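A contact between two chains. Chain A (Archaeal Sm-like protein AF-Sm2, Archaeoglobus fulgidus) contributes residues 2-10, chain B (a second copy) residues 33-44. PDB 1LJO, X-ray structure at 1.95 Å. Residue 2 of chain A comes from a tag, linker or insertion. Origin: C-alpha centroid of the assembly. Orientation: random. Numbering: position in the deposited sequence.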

# COMPACT_ATOMS: atom_id res chain seq x y z
N ALA A 2 11.28 -28.11 -8.58
CA ALA A 2 11.34 -27.62 -7.21
C ALA A 2 11.62 -26.12 -7.18
O ALA A 2 12.08 -25.55 -8.17
N MET A 3 11.35 -25.49 -6.04
CA MET A 3 11.60 -24.07 -5.90
C MET A 3 11.73 -23.71 -4.43
O MET A 3 11.27 -24.44 -3.55
N VAL A 4 12.38 -22.58 -4.16
CA VAL A 4 12.58 -22.11 -2.80
C VAL A 4 11.60 -20.97 -2.50
O VAL A 4 11.63 -19.94 -3.17
N LEU A 5 10.74 -21.17 -1.51
CA LEU A 5 9.76 -20.16 -1.15
C LEU A 5 10.43 -18.91 -0.59
O LEU A 5 11.41 -18.99 0.15
N PRO A 6 9.92 -17.72 -0.95
CA PRO A 6 10.49 -16.47 -0.45
C PRO A 6 10.61 -16.46 1.08
O PRO A 6 11.65 -16.11 1.62
N ASN A 7 9.54 -16.84 1.77
CA ASN A 7 9.57 -16.87 3.23
C ASN A 7 10.66 -17.82 3.73
O ASN A 7 11.28 -17.56 4.77
N GLN A 8 10.89 -18.91 3.01
CA GLN A 8 11.93 -19.87 3.39
C GLN A 8 13.29 -19.19 3.26
O GLN A 8 14.16 -19.32 4.12
N MET A 9 13.47 -18.46 2.17
CA MET A 9 14.72 -17.76 1.92
C MET A 9 14.98 -16.71 3.00
O MET A 9 16.07 -16.66 3.57
N VAL A 10 13.98 -15.89 3.30
CA VAL A 10 14.15 -14.85 4.31
C VAL A 10 14.48 -15.43 5.68
O VAL A 10 15.32 -14.88 6.40
N LEU B 33 13.83 -16.52 -11.62
CA LEU B 33 12.80 -16.71 -10.61
C LEU B 33 12.99 -18.08 -9.98
O LEU B 33 12.73 -19.11 -10.61
N GLU B 34 13.47 -18.10 -8.74
CA GLU B 34 13.72 -19.34 -8.01
C GLU B 34 12.55 -19.74 -7.12
O GLU B 34 12.42 -20.90 -6.75
N GLY B 35 11.71 -18.77 -6.78
CA GLY B 35 10.57 -19.07 -5.93
C GLY B 35 9.55 -17.95 -5.86
O GLY B 35 9.89 -16.78 -6.02
N VAL B 36 8.30 -18.32 -5.63
CA VAL B 36 7.20 -17.37 -5.53
C VAL B 36 6.10 -17.98 -4.66
O VAL B 36 6.00 -19.20 -4.55
N ASP B 37 5.29 -17.13 -4.02
CA ASP B 37 4.18 -17.62 -3.20
C ASP B 37 2.88 -16.95 -3.63
O ASP B 37 2.87 -16.13 -4.55
N ASP B 38 1.78 -17.30 -2.96
CA ASP B 38 0.48 -16.75 -3.32
C ASP B 38 0.34 -15.24 -3.16
O ASP B 38 -0.56 -14.64 -3.74
N TYR B 39 1.21 -14.62 -2.38
CA TYR B 39 1.15 -13.17 -2.20
C TYR B 39 2.07 -12.51 -3.22
O TYR B 39 2.30 -11.30 -3.18
N MET B 40 2.60 -13.33 -4.12
CA MET B 40 3.51 -12.87 -5.16
C MET B 40 4.85 -12.33 -4.65
O MET B 40 5.46 -11.47 -5.29
N ASN B 41 5.29 -12.82 -3.50
CA ASN B 41 6.61 -12.44 -3.01
C ASN B 41 7.48 -13.17 -4.02
O ASN B 41 7.09 -14.24 -4.50
N LEU B 42 8.63 -12.61 -4.37
CA LEU B 42 9.49 -13.25 -5.36
C LEU B 42 10.91 -13.44 -4.85
O LEU B 42 11.47 -12.56 -4.19
N TYR B 43 11.49 -14.58 -5.18
CA TYR B 43 12.87 -14.86 -4.82
C TYR B 43 13.63 -15.05 -6.13
O TYR B 43 13.41 -16.02 -6.86
N LEU B 44 14.51 -14.10 -6.42
CA LEU B 44 15.32 -14.14 -7.63
C LEU B 44 16.77 -14.42 -7.30
O LEU B 44 17.26 -14.04 -6.23

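The most unusual feature of this contact is the bare backbone of G35(B): its CA lies 3.1 Å from V4(A) O in a nearly straight CA-H...O contact (173° at the hydrogen), and an ideal CB placed here would sit 1.6 Å from that same V4(A) O, a clash. The lack of a side chain thus lets the N-terminal segment of chain A lie directly against the strand of chain B. One residue earlier, V4(A) N donates to E34(B) O at 3.1 Å, the single direct hydrogen bond between the two stretches; the remainder is packing and water.

Y43(B) and P6(A) give up the most surface, and both point their CB toward the partner. Y43(B) (chi1 t) lays its ring against V4(A) and M9(A). M9(A), with chi1 t, chi2 p and chi3 t, bends over one face of that ring: M9(A) CG stands 3.7 Å from the Y43(B) ring centroid, 14° off the normal, a CH-pi contact, while M9(A) SD lies obliquely at 4.2 Å from the centroid and 3.5 Å from Y43(B) OH. V4(A) (chi1 t) meets the ring at V4(A) CB to Y43(B) CE2, 3.8 Å, and V4(A) O lies at the ring edge, 3.7 Å from Y43(B) CD2.

P6(A), the first residue of the helix, packs its C-gamma-exo ring against the backbone of both strands and the end of the loop that joins them. P6(A) CG is 3.5 Å from N41(B) O and 4.1 Å from Y43(B) CB, P6(A) CD 3.8 Å from V36(B) N, and P6(A) CB 3.6 Å from N41(B) CB. M3(A) (p, t, t) runs alongside the first strand, with M3(A) SD 4.3 Å from V36(B) CG1 (chi1 p). L5(A) (m, t) directs its CB away, yet L5(A) CD2 returns to 3.6 Å from V36(B) O. At this N-cap position L5(A) N donates to Q8(A) OE1 at 3.0 Å, within its own chain.

The polar end of the contact is organised by D37(B) (chi1 p). D37(B) OD1 accepts from N41(B) N at 2.9 Å and, weakly, from Y39(B) N at 3.0 Å, bracing the type I turn; D37(B) OD2 accepts from N41(B) ND2 at 2.7 Å. Water 2 then links the chains, accepting from N7(A) N at 2.8 Å and donating to D37(B) OD2 at 2.7 Å, so a helix-start amide reaches the carboxylate without touching it. At the other end, water 1 lies 3.1 Å from A2(A) O, a tag residue, and 3.2 Å from E34(B) O.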

# COMPACT_ATOMS: atom_id res chain seq x y z
CB ALA A 2 12.41 -28.37 -6.43
CB MET A 3 10.47 -23.25 -6.54
CG MET A 3 9.14 -23.29 -5.80
SD MET A 3 7.96 -22.11 -6.51
CE MET A 3 6.39 -22.89 -6.14
CB VAL A 4 14.02 -21.60 -2.59
CG1 VAL A 4 14.23 -21.18 -1.14
CG2 VAL A 4 15.01 -22.70 -2.96
CB LEU A 5 8.77 -20.71 -0.12
CG LEU A 5 7.83 -21.81 -0.64
CD1 LEU A 5 7.05 -22.41 0.52
CD2 LEU A 5 6.89 -21.23 -1.68
CB PRO A 6 9.53 -15.42 -0.99
CG PRO A 6 9.17 -15.99 -2.33
CD PRO A 6 8.90 -17.45 -1.99
CB ASN A 7 8.22 -17.31 3.81
CG ASN A 7 7.18 -16.20 3.79
OD1 ASN A 7 6.01 -16.43 4.10
ND2 ASN A 7 7.61 -15.00 3.45
CB GLN A 8 11.92 -21.11 2.48
CG GLN A 8 10.68 -21.99 2.58
CD GLN A 8 10.83 -23.29 1.78
OE1 GLN A 8 11.03 -23.27 0.56
NE2 GLN A 8 10.71 -24.42 2.46
CB MET A 9 14.69 -17.10 0.53
CG MET A 9 16.00 -16.42 0.13
SD MET A 9 17.42 -17.53 0.22
CE MET A 9 18.76 -16.36 0.20
CB VAL A 10 12.89 -13.95 4.43
CG1 VAL A 10 13.09 -12.90 5.52
CG2 VAL A 10 12.61 -13.27 3.09
CB LEU B 33 11.40 -16.61 -11.23
CG LEU B 33 10.24 -16.78 -10.24
CD1 LEU B 33 10.33 -15.74 -9.14
CD2 LEU B 33 8.91 -16.67 -10.99
CB GLU B 34 14.98 -19.21 -7.16
CG GLU B 34 16.26 -19.44 -7.94
CD GLU B 34 16.45 -20.90 -8.30
OE1 GLU B 34 16.71 -21.71 -7.39
OE2 GLU B 34 16.32 -21.23 -9.50
CB VAL B 36 6.63 -17.02 -6.93
CG1 VAL B 36 6.20 -18.30 -7.65
CG2 VAL B 36 5.46 -16.06 -6.80
CB ASP B 37 4.43 -17.37 -1.70
CG ASP B 37 4.75 -15.92 -1.39
OD1 ASP B 37 4.19 -15.03 -2.04
OD2 ASP B 37 5.57 -15.69 -0.46
CB ASP B 38 -0.64 -17.45 -2.53
CG ASP B 38 -0.83 -18.89 -2.97
OD1 ASP B 38 -0.65 -19.19 -4.17
OD2 ASP B 38 -1.19 -19.73 -2.11
CB TYR B 39 1.56 -12.79 -0.78
CG TYR B 39 0.70 -13.43 0.28
CD1 TYR B 39 0.93 -14.74 0.71
CD2 TYR B 39 -0.38 -12.74 0.85
CE1 TYR B 39 0.12 -15.34 1.67
CE2 TYR B 39 -1.19 -13.33 1.81
CZ TYR B 39 -0.94 -14.63 2.21
OH TYR B 39 -1.74 -15.22 3.17
CB MET B 40 2.83 -11.86 -6.08
CG MET B 40 1.92 -12.55 -7.11
SD MET B 40 1.22 -11.48 -8.37
CE MET B 40 2.66 -10.78 -9.04
CB ASN B 41 6.87 -13.00 -1.61
CG ASN B 41 6.05 -12.31 -0.55
OD1 ASN B 41 5.97 -11.08 -0.52
ND2 ASN B 41 5.43 -13.09 0.34
CB LEU B 42 9.53 -12.41 -6.64
CG LEU B 42 8.21 -11.95 -7.27
CD1 LEU B 42 8.51 -10.98 -8.40
CD2 LEU B 42 7.41 -13.15 -7.77
CB TYR B 43 12.98 -16.11 -3.94
CG TYR B 43 14.41 -16.60 -3.73
CD1 TYR B 43 15.47 -15.70 -3.63
CD2 TYR B 43 14.69 -17.96 -3.64
CE1 TYR B 43 16.77 -16.14 -3.43
CE2 TYR B 43 15.99 -18.41 -3.44
CZ TYR B 43 17.03 -17.50 -3.34
OH TYR B 43 18.32 -17.94 -3.18
CB LEU B 44 15.26 -12.78 -8.36
CG LEU B 44 13.90 -12.23 -8.77
CD1 LEU B 44 14.09 -10.93 -9.55
CD2 LEU B 44 13.16 -13.25 -9.62
O HOH W 1 13.54 -22.93 -8.92
O HOH W 2 7.01 -17.59 0.84